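Local coordinates for protein plasma serine protease inhibitor (Homo sapiens, PDB 3DY0) that inhibits serine proteases of blood plasma and other body fluids in a heparin-dependent manner, as a serpin whose reactive-centre loop is cleaved by the target, at residues 288-296 with 303-311; 167-175 with 221-231. All coordinates share one frame; numbering follows the deposited sequence.

Interaction 1. Residues 288-296 with 303-311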
loop_
_atom_site.group_PDB
_atom_site.type_symbol
_atom_site.label_atom_id
_atom_site.label_comp_id
_atom_site.label_asym_id
_atom_site.label_seq_id
_atom_site.Cartn_x
_atom_site.Cartn_y
_atom_site.Cartn_z
ATOM N N SER A 288 -13.874 -8.005 10.617
ATOM C CA SER A 288 -13.620 -9.345 11.132
ATOM C C SER A 288 -14.507 -10.477 10.616
ATOM O O SER A 288 -14.020 -11.573 10.350
ATOM C CB SER A 288 -13.710 -9.314 12.660
ATOM O OG SER A 288 -15.034 -9.013 13.080
ATOM N N ASN A 289 -15.799 -10.218 10.474
ATOM C CA ASN A 289 -16.729 -11.261 10.038
ATOM C C ASN A 289 -16.372 -11.986 8.749
ATOM O O ASN A 289 -16.560 -13.198 8.635
ATOM C CB ASN A 289 -18.138 -10.677 9.925
ATOM C CG ASN A 289 -18.777 -10.432 11.276
ATOM O OD1 ASN A 289 -18.106 -10.033 12.234
ATOM N ND2 ASN A 289 -20.083 -10.661 11.361
ATOM N N VAL A 290 -15.843 -11.253 7.778
ATOM C CA VAL A 290 -15.498 -11.844 6.496
ATOM C C VAL A 290 -14.466 -12.976 6.588
ATOM O O VAL A 290 -14.355 -13.801 5.677
ATOM C CB VAL A 290 -15.001 -10.740 5.525
ATOM C CG1 VAL A 290 -13.619 -10.258 5.942
ATOM C CG2 VAL A 290 -15.013 -11.249 4.094
ATOM N N PHE A 291 -13.736 -13.033 7.700
ATOM C CA PHE A 291 -12.714 -14.061 7.902
ATOM C C PHE A 291 -13.217 -15.215 8.760
ATOM O O PHE A 291 -12.435 -16.086 9.146
ATOM C CB PHE A 291 -11.486 -13.454 8.591
ATOM C CG PHE A 291 -10.901 -12.276 7.867
ATOM C CD1 PHE A 291 -10.344 -12.428 6.601
ATOM C CD2 PHE A 291 -10.907 -11.011 8.453
ATOM C CE1 PHE A 291 -9.800 -11.336 5.926
ATOM C CE2 PHE A 291 -10.364 -9.908 7.780
ATOM C CZ PHE A 291 -9.813 -10.077 6.518
ATOM N N THR A 292 -14.513 -15.224 9.051
ATOM C CA THR A 292 -15.087 -16.263 9.901
ATOM C C THR A 292 -16.110 -17.139 9.187
ATOM O O THR A 292 -16.471 -16.884 8.039
ATOM C CB THR A 292 -15.774 -15.644 11.128
ATOM O OG1 THR A 292 -16.985 -14.998 10.722
ATOM C CG2 THR A 292 -14.859 -14.624 11.793
ATOM N N SER A 293 -16.583 -18.174 9.877
ATOM C CA SER A 293 -17.571 -19.064 9.281
ATOM C C SER A 293 -18.920 -18.355 9.214
ATOM O O SER A 293 -19.874 -18.871 8.629
ATOM C CB SER A 293 -17.700 -20.360 10.090
ATOM O OG SER A 293 -18.450 -20.161 11.274
ATOM N N HIS A 294 -18.997 -17.171 9.817
ATOM C CA HIS A 294 -20.226 -16.384 9.802
ATOM C C HIS A 294 -20.154 -15.281 8.758
ATOM O O HIS A 294 -20.955 -14.347 8.756
ATOM C CB HIS A 294 -20.499 -15.779 11.179
ATOM C CG HIS A 294 -21.218 -16.707 12.107
ATOM N ND1 HIS A 294 -20.739 -17.962 12.420
ATOM C CD2 HIS A 294 -22.388 -16.574 12.772
ATOM C CE1 HIS A 294 -21.588 -18.562 13.237
ATOM N NE2 HIS A 294 -22.597 -17.741 13.466
ATOM N N ALA A 295 -19.178 -15.393 7.868
ATOM C CA ALA A 295 -19.017 -14.413 6.807
ATOM C C ALA A 295 -20.237 -14.461 5.900
ATOM O O ALA A 295 -20.748 -15.541 5.596
ATOM C CB ALA A 295 -17.770 -14.727 5.997
ATOM N N ASP A 296 -20.716 -13.293 5.489
ATOM C CA ASP A 296 -21.838 -13.225 4.566
ATOM C C ASP A 296 -21.227 -12.803 3.234
ATOM O O ASP A 296 -20.987 -11.617 2.997
ATOM C CB ASP A 296 -22.873 -12.191 5.013
ATOM C CG ASP A 296 -24.048 -12.081 4.047
ATOM O OD1 ASP A 296 -24.001 -12.712 2.968
ATOM O OD2 ASP A 296 -25.015 -11.357 4.363
ATOM N N HIS A 303 -22.577 -20.783 -2.757
ATOM C CA HIS A 303 -22.020 -21.989 -2.160
ATOM C C HIS A 303 -21.903 -21.772 -0.657
ATOM O O HIS A 303 -21.533 -20.688 -0.204
ATOM C CB HIS A 303 -20.643 -22.283 -2.758
ATOM C CG HIS A 303 -20.101 -23.631 -2.393
ATOM N ND1 HIS A 303 -19.834 -23.998 -1.091
ATOM C CD2 HIS A 303 -19.779 -24.699 -3.159
ATOM C CE1 HIS A 303 -19.370 -25.235 -1.072
ATOM N NE2 HIS A 303 -19.328 -25.684 -2.314
ATOM N N SER A 304 -22.223 -22.806 0.114
ATOM C CA SER A 304 -22.164 -22.723 1.568
ATOM C C SER A 304 -20.746 -22.665 2.131
ATOM O O SER A 304 -19.793 -23.145 1.515
ATOM C CB SER A 304 -22.893 -23.919 2.196
ATOM O OG SER A 304 -24.293 -23.842 2.003
ATOM N N ASN A 305 -20.633 -22.065 3.312
ATOM C CA ASN A 305 -19.371 -21.939 4.033
ATOM C C ASN A 305 -18.235 -21.242 3.287
ATOM O O ASN A 305 -17.078 -21.649 3.398
ATOM C CB ASN A 305 -18.902 -23.325 4.492
ATOM C CG ASN A 305 -17.838 -23.257 5.572
ATOM O OD1 ASN A 305 -18.053 -22.671 6.635
ATOM N ND2 ASN A 305 -16.685 -23.861 5.309
ATOM N N ILE A 306 -18.554 -20.198 2.528
ATOM C CA ILE A 306 -17.510 -19.468 1.815
ATOM C C ILE A 306 -17.043 -18.325 2.710
ATOM O O ILE A 306 -17.855 -17.575 3.254
ATOM C CB ILE A 306 -18.012 -18.893 0.468
ATOM C CG1 ILE A 306 -16.855 -18.187 -0.251
ATOM C CG2 ILE A 306 -19.171 -17.932 0.700
ATOM C CD1 ILE A 306 -17.207 -17.651 -1.627
ATOM N N GLN A 307 -15.731 -18.205 2.866
ATOM C CA GLN A 307 -15.156 -17.159 3.703
ATOM C C GLN A 307 -13.748 -16.864 3.224
ATOM O O GLN A 307 -13.197 -17.597 2.409
ATOM C CB GLN A 307 -15.115 -17.621 5.161
ATOM C CG GLN A 307 -14.376 -18.938 5.356
ATOM C CD GLN A 307 -14.648 -19.575 6.708
ATOM O OE1 GLN A 307 -14.174 -19.103 7.743
ATOM N NE2 GLN A 307 -15.424 -20.653 6.703
ATOM N N VAL A 308 -13.170 -15.782 3.725
ATOM C CA VAL A 308 -11.816 -15.419 3.352
ATOM C C VAL A 308 -10.879 -16.021 4.390
ATOM O O VAL A 308 -10.952 -15.679 5.570
ATOM C CB VAL A 308 -11.641 -13.888 3.318
ATOM C CG1 VAL A 308 -10.183 -13.528 3.059
ATOM C CG2 VAL A 308 -12.535 -13.294 2.233
ATOM N N SER A 309 -10.021 -16.935 3.950
ATOM C CA SER A 309 -9.069 -17.582 4.848
ATOM C C SER A 309 -7.955 -16.615 5.210
ATOM O O SER A 309 -7.504 -16.570 6.355
ATOM C CB SER A 309 -8.483 -18.837 4.193
ATOM O OG SER A 309 -7.956 -18.561 2.908
ATOM N N GLU A 310 -7.506 -15.842 4.230
ATOM C CA GLU A 310 -6.458 -14.872 4.492
ATOM C C GLU A 310 -6.370 -13.813 3.403
ATOM O O GLU A 310 -6.899 -13.982 2.304
ATOM C CB GLU A 310 -5.109 -15.584 4.663
ATOM C CG GLU A 310 -4.578 -16.305 3.433
ATOM C CD GLU A 310 -3.424 -17.241 3.769
ATOM O OE1 GLU A 310 -3.681 -18.348 4.292
ATOM O OE2 GLU A 310 -2.257 -16.869 3.523
ATOM N N MET A 311 -5.733 -12.700 3.742
ATOM C CA MET A 311 -5.533 -11.612 2.797
ATOM C C MET A 311 -4.070 -11.248 2.954
ATOM O O MET A 311 -3.694 -10.526 3.879
ATOM C CB MET A 311 -6.407 -10.408 3.145
ATOM C CG MET A 311 -6.344 -9.314 2.087
ATOM S SD MET A 311 -7.295 -7.841 2.492
ATOM C CE MET A 311 -8.952 -8.432 2.206
HETATM O O HOH W 1 -9.755 -16.587 8.396
HETATM O O HOH W 2 -20.159 -21.237 7.342
HETATM O O HOH W 3 -20.202 -18.246 4.026
#
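Phe291 lies alongside Val308, the two side chains pointing the same way. CG of Phe291 sits opposite its own carbonyl carbon, which, with chi1 at -56°, brings the ring round beside Val308: CE1 comes 3.6 Å from Val308 CG1, and Val308 O meets the ring edge in plane, 3.5 Å from CD1. The same oxygen takes a CA-H...O contact from Phe291. CG1 of Val290 covers the ring centre from one face, while CG2 of Val290 reaches across to Val308 CG2 at 3.7 Å. A single, nearly straight backbone bond joins the segments, Val308 N to Val290 O (3.0 Å, 168° at the hydrogen). In the serpin fold, the link after strand 259-277 here packs against the start of strand 307-319, with Leu43 of helix 33-45 touching both valines. Gln307 has CG wedged between its backbone N and carbonyl carbon (chi1 55°); with the chain extended beyond, this carries the amide to the Thr292-Ser293 peptide. There OE1 lies 3.1 Å from Thr292 C, and close to Ser293 N at too poor an angle for a hydrogen bond. Thr292 OG1 donates to Asn289 O and accepts from His294 N, the latter an ST turn. One water bridges Ser293 O and Asn305 OD1; Asn305 ND2 bonds to the C-terminal carboxylate of Phe336.

Interaction 2. Residues 167-175 with 221-231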
loop_
_atom_site.group_PDB
_atom_site.type_symbol
_atom_site.label_atom_id
_atom_site.label_comp_id
_atom_site.label_asym_id
_atom_site.label_seq_id
_atom_site.Cartn_x
_atom_site.Cartn_y
_atom_site.Cartn_z
ATOM N N ILE A 167 -0.007 -3.301 -7.885
ATOM C CA ILE A 167 0.317 -1.919 -8.188
ATOM C C ILE A 167 1.816 -1.857 -8.452
ATOM O O ILE A 167 2.613 -2.504 -7.760
ATOM C CB ILE A 167 -0.080 -0.963 -7.023
ATOM C CG1 ILE A 167 0.293 0.480 -7.384
ATOM C CG2 ILE A 167 0.589 -1.400 -5.724
ATOM C CD1 ILE A 167 -0.213 1.520 -6.391
ATOM N N PHE A 168 2.195 -1.118 -9.488
ATOM C CA PHE A 168 3.602 -0.955 -9.835
ATOM C C PHE A 168 3.882 0.517 -10.105
ATOM O O PHE A 168 3.171 1.160 -10.880
ATOM C CB PHE A 168 3.974 -1.762 -11.080
ATOM C CG PHE A 168 5.398 -1.553 -11.518
ATOM C CD1 PHE A 168 6.443 -2.190 -10.856
ATOM C CD2 PHE A 168 5.697 -0.672 -12.551
ATOM C CE1 PHE A 168 7.768 -1.949 -11.214
ATOM C CE2 PHE A 168 7.022 -0.424 -12.917
ATOM C CZ PHE A 168 8.057 -1.064 -12.245
ATOM N N PHE A 169 4.925 1.039 -9.464
ATOM C CA PHE A 169 5.315 2.436 -9.610
ATOM C C PHE A 169 6.809 2.571 -9.874
ATOM O O PHE A 169 7.634 1.967 -9.189
ATOM C CB PHE A 169 4.935 3.203 -8.331
ATOM C CG PHE A 169 5.466 4.611 -8.265
ATOM C CD1 PHE A 169 6.689 4.883 -7.655
ATOM C CD2 PHE A 169 4.725 5.672 -8.778
ATOM C CE1 PHE A 169 7.163 6.194 -7.551
ATOM C CE2 PHE A 169 5.194 6.986 -8.678
ATOM C CZ PHE A 169 6.410 7.246 -8.065
ATOM N N LYS A 170 7.154 3.354 -10.887
ATOM C CA LYS A 170 8.555 3.595 -11.197
ATOM C C LYS A 170 8.660 5.011 -11.717
ATOM O O LYS A 170 7.967 5.383 -12.660
ATOM C CB LYS A 170 9.082 2.623 -12.255
ATOM C CG LYS A 170 10.532 2.911 -12.638
ATOM C CD LYS A 170 11.077 1.915 -13.647
ATOM C CE LYS A 170 12.473 2.320 -14.100
ATOM N NZ LYS A 170 12.999 1.407 -15.153
ATOM N N ALA A 171 9.517 5.803 -11.092
ATOM C CA ALA A 171 9.691 7.179 -11.520
ATOM C C ALA A 171 11.082 7.688 -11.204
ATOM O O ALA A 171 11.718 7.250 -10.249
ATOM C CB ALA A 171 8.657 8.061 -10.840
ATOM N N LYS A 172 11.555 8.610 -12.032
ATOM C CA LYS A 172 12.846 9.231 -11.812
ATOM C C LYS A 172 12.553 10.461 -10.974
ATOM O O LYS A 172 11.459 11.024 -11.060
ATOM C CB LYS A 172 13.459 9.693 -13.135
ATOM C CG LYS A 172 13.766 8.586 -14.117
ATOM C CD LYS A 172 14.216 9.176 -15.442
ATOM C CE LYS A 172 14.631 8.085 -16.419
ATOM N NZ LYS A 172 15.020 8.664 -17.736
ATOM N N TRP A 173 13.513 10.875 -10.153
ATOM C CA TRP A 173 13.322 12.093 -9.373
ATOM C C TRP A 173 13.310 13.196 -10.422
ATOM O O TRP A 173 13.912 13.040 -11.484
ATOM C CB TRP A 173 14.509 12.351 -8.445
ATOM C CG TRP A 173 14.676 11.375 -7.335
ATOM C CD1 TRP A 173 15.746 10.557 -7.120
ATOM C CD2 TRP A 173 13.764 11.139 -6.256
ATOM N NE1 TRP A 173 15.558 9.825 -5.973
ATOM C CE2 TRP A 173 14.349 10.161 -5.423
ATOM C CE3 TRP A 173 12.509 11.659 -5.912
ATOM C CZ2 TRP A 173 13.723 9.688 -4.262
ATOM C CZ3 TRP A 173 11.885 11.192 -4.754
ATOM C CH2 TRP A 173 12.495 10.214 -3.948
ATOM N N GLU A 174 12.627 14.297 -10.142
ATOM C CA GLU A 174 12.619 15.413 -11.077
ATOM C C GLU A 174 14.076 15.865 -11.196
ATOM O O GLU A 174 14.557 16.197 -12.282
ATOM C CB GLU A 174 11.751 16.544 -10.533
ATOM C CG GLU A 174 11.614 17.718 -11.481
ATOM C CD GLU A 174 10.677 18.780 -10.946
ATOM O OE1 GLU A 174 10.962 19.336 -9.867
ATOM O OE2 GLU A 174 9.654 19.056 -11.606
ATOM N N THR A 175 14.768 15.870 -10.061
ATOM C CA THR A 175 16.180 16.231 -9.992
ATOM C C THR A 175 16.880 15.091 -9.258
ATOM O O THR A 175 16.610 14.843 -8.084
ATOM C CB THR A 175 16.394 17.535 -9.209
ATOM O OG1 THR A 175 15.733 18.611 -9.885
ATOM C CG2 THR A 175 17.884 17.842 -9.084
ATOM N N VAL A 221 9.837 15.744 -2.101
ATOM C CA VAL A 221 10.831 15.540 -3.152
ATOM C C VAL A 221 10.046 15.056 -4.364
ATOM O O VAL A 221 9.562 13.926 -4.397
ATOM C CB VAL A 221 11.874 14.479 -2.748
ATOM C CG1 VAL A 221 12.983 14.412 -3.800
ATOM C CG2 VAL A 221 12.455 14.813 -1.386
ATOM N N PRO A 222 9.921 15.907 -5.390
ATOM C CA PRO A 222 9.174 15.570 -6.602
ATOM C C PRO A 222 9.741 14.545 -7.583
ATOM O O PRO A 222 10.950 14.431 -7.775
ATOM C CB PRO A 222 8.981 16.931 -7.259
ATOM C CG PRO A 222 10.275 17.610 -6.950
ATOM C CD PRO A 222 10.493 17.264 -5.486
ATOM N N TYR A 223 8.832 13.792 -8.191
ATOM C CA TYR A 223 9.192 12.812 -9.207
ATOM C C TYR A 223 8.858 13.469 -10.534
ATOM O O TYR A 223 8.152 14.477 -10.564
ATOM C CB TYR A 223 8.329 11.555 -9.087
ATOM C CG TYR A 223 8.653 10.693 -7.902
ATOM C CD1 TYR A 223 9.865 10.006 -7.828
ATOM C CD2 TYR A 223 7.759 10.575 -6.841
ATOM C CE1 TYR A 223 10.180 9.225 -6.725
ATOM C CE2 TYR A 223 8.063 9.800 -5.732
ATOM C CZ TYR A 223 9.275 9.129 -5.681
ATOM O OH TYR A 223 9.590 8.367 -4.581
ATOM N N GLN A 224 9.372 12.915 -11.624
ATOM C CA GLN A 224 9.027 13.442 -12.934
ATOM C C GLN A 224 7.547 13.110 -13.025
ATOM O O GLN A 224 7.154 11.970 -12.782
ATOM C CB GLN A 224 9.792 12.718 -14.041
ATOM C CG GLN A 224 11.168 13.286 -14.307
ATOM C CD GLN A 224 11.810 12.690 -15.543
ATOM O OE1 GLN A 224 12.734 13.270 -16.113
ATOM N NE2 GLN A 224 11.333 11.523 -15.958
ATOM N N GLY A 225 6.728 14.099 -13.353
ATOM C CA GLY A 225 5.299 13.860 -13.426
ATOM C C GLY A 225 4.625 14.494 -12.224
ATOM O O GLY A 225 5.243 15.287 -11.517
ATOM N N ASN A 226 3.371 14.132 -11.969
ATOM C CA ASN A 226 2.629 14.719 -10.857
ATOM C C ASN A 226 2.894 14.103 -9.482
ATOM O O ASN A 226 2.549 14.702 -8.465
ATOM C CB ASN A 226 1.124 14.659 -11.150
ATOM C CG ASN A 226 0.316 15.604 -10.273
ATOM O OD1 ASN A 226 -0.916 15.573 -10.277
ATOM N ND2 ASN A 226 1.006 16.457 -9.525
ATOM N N ALA A 227 3.511 12.927 -9.437
ATOM C CA ALA A 227 3.763 12.273 -8.150
ATOM C C ALA A 227 4.887 12.899 -7.336
ATOM O O ALA A 227 5.781 13.552 -7.875
ATOM C CB ALA A 227 4.054 10.787 -8.367
ATOM N N THR A 228 4.843 12.700 -6.024
ATOM C CA THR A 228 5.888 13.227 -5.157
ATOM C C THR A 228 6.097 12.307 -3.972
ATOM O O THR A 228 5.211 11.538 -3.600
ATOM C CB THR A 228 5.559 14.640 -4.621
ATOM O OG1 THR A 228 6.680 15.138 -3.874
ATOM C CG2 THR A 228 4.347 14.601 -3.703
ATOM N N ALA A 229 7.286 12.382 -3.394
ATOM C CA ALA A 229 7.611 11.583 -2.235
ATOM C C ALA A 229 7.606 12.575 -1.088
ATOM O O ALA A 229 7.961 13.743 -1.264
ATOM C CB ALA A 229 9.002 10.959 -2.374
ATOM N N LEU A 230 7.171 12.122 0.080
ATOM C CA LEU A 230 7.157 12.956 1.274
ATOM C C LEU A 230 7.967 12.198 2.316
ATOM O O LEU A 230 7.687 11.030 2.588
ATOM C CB LEU A 230 5.730 13.163 1.793
ATOM C CG LEU A 230 5.169 14.587 1.764
ATOM C CD1 LEU A 230 4.921 15.007 0.325
ATOM C CD2 LEU A 230 3.876 14.646 2.566
ATOM N N PHE A 231 8.978 12.847 2.881
ATOM C CA PHE A 231 9.810 12.212 3.896
ATOM C C PHE A 231 9.590 12.992 5.183
ATOM O O PHE A 231 9.713 14.218 5.203
ATOM C CB PHE A 231 11.280 12.223 3.474
ATOM C CG PHE A 231 11.566 11.366 2.271
ATOM C CD1 PHE A 231 11.777 11.939 1.020
ATOM C CD2 PHE A 231 11.597 9.979 2.386
ATOM C CE1 PHE A 231 12.014 11.144 -0.101
ATOM C CE2 PHE A 231 11.832 9.171 1.270
ATOM C CZ PHE A 231 12.042 9.756 0.025
HETATM O O HOH W 4 10.315 9.047 -14.544
HETATM O O HOH W 5 13.657 16.049 -14.910
HETATM O O HOH W 6 7.393 17.587 -11.173
HETATM O O HOH W 7 13.424 15.721 -7.446
#
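Trp173 reaches over the hairpin segment 221-231 and is best followed outward from its CB, which lies near Pro222 O. Its CG stands opposite its own carbonyl carbon (chi1 -68°), and this sends the indole back toward Val221 and Ala229. CD2 comes near Tyr223 CE1; CE3, next along, is 3.5 Å from Val221 CG1. CZ3 has Tyr223 CE1 over the indole face at 3.3 Å and Ala229 CB at its edge, 3.7 Å away. At the tip, Trp173 CH2 lies 4.0 Å from Phe231 CE1, at the edge of that ring, and is also close to the Tyr223 hydroxyl. On the pyrrole side NE1 donates to Asp320 O. The six-membered ring and the Tyr223 ring are nearly parallel, 7° apart in tilt, yet slid so far that they barely overlap, with centroids 4.5 Å apart. Here, in the region of serpins known as the breach, the end of strand 159-172 in the central sheet meets the hairpin of strands 216-222 and 228-234, and the inserted strand 323-335 runs alongside: its Thr324 bonds to Tyr223 OH and touches Trp173. Phe169 completes the aromatic cluster by turning its edge to the face of Tyr223, planes at 74° and centroids 5.2 Å apart, a T-shaped pair. Ala227 CB sits at the edge of the Phe169 ring, and Ala171 CB fits beside Tyr223 CD1. The backbones are bridged at Trp173 and Tyr223 by two bonds, Gln224 N to Lys172 O at 2.9 Å and Glu174 N to Pro222 O, also 2.9 Å. Lys172 and Gln224 lie side by side, pointing the same way; a water accepts from Lys172 N and, weakly, from Gln224 NE2, which is also hydrogen-bonded to Gly88 O.

How the interactions relate
From the N terminus, the chain reaches interaction 2 first: it runs up strand 159-172, leaves it at 173-175, passes through strands 183-188 and 194-211, and closes this long excursion at the hairpin of strands 216-222 and 228-234. Interaction 1 follows after strand 259-277 and closes a short loop, only six residues lying between its segments. The two neither nest nor cross. Their centres are 38 Å apart, on opposite sides of the chain's centre, yet the sheet joins them, because strand 323-335 pairs with 159-172 along one edge and with 307-319 along the other. Interaction 2 ties that sheet to the hairpin; interaction 1 ties it to the loop preceding strand 307-319.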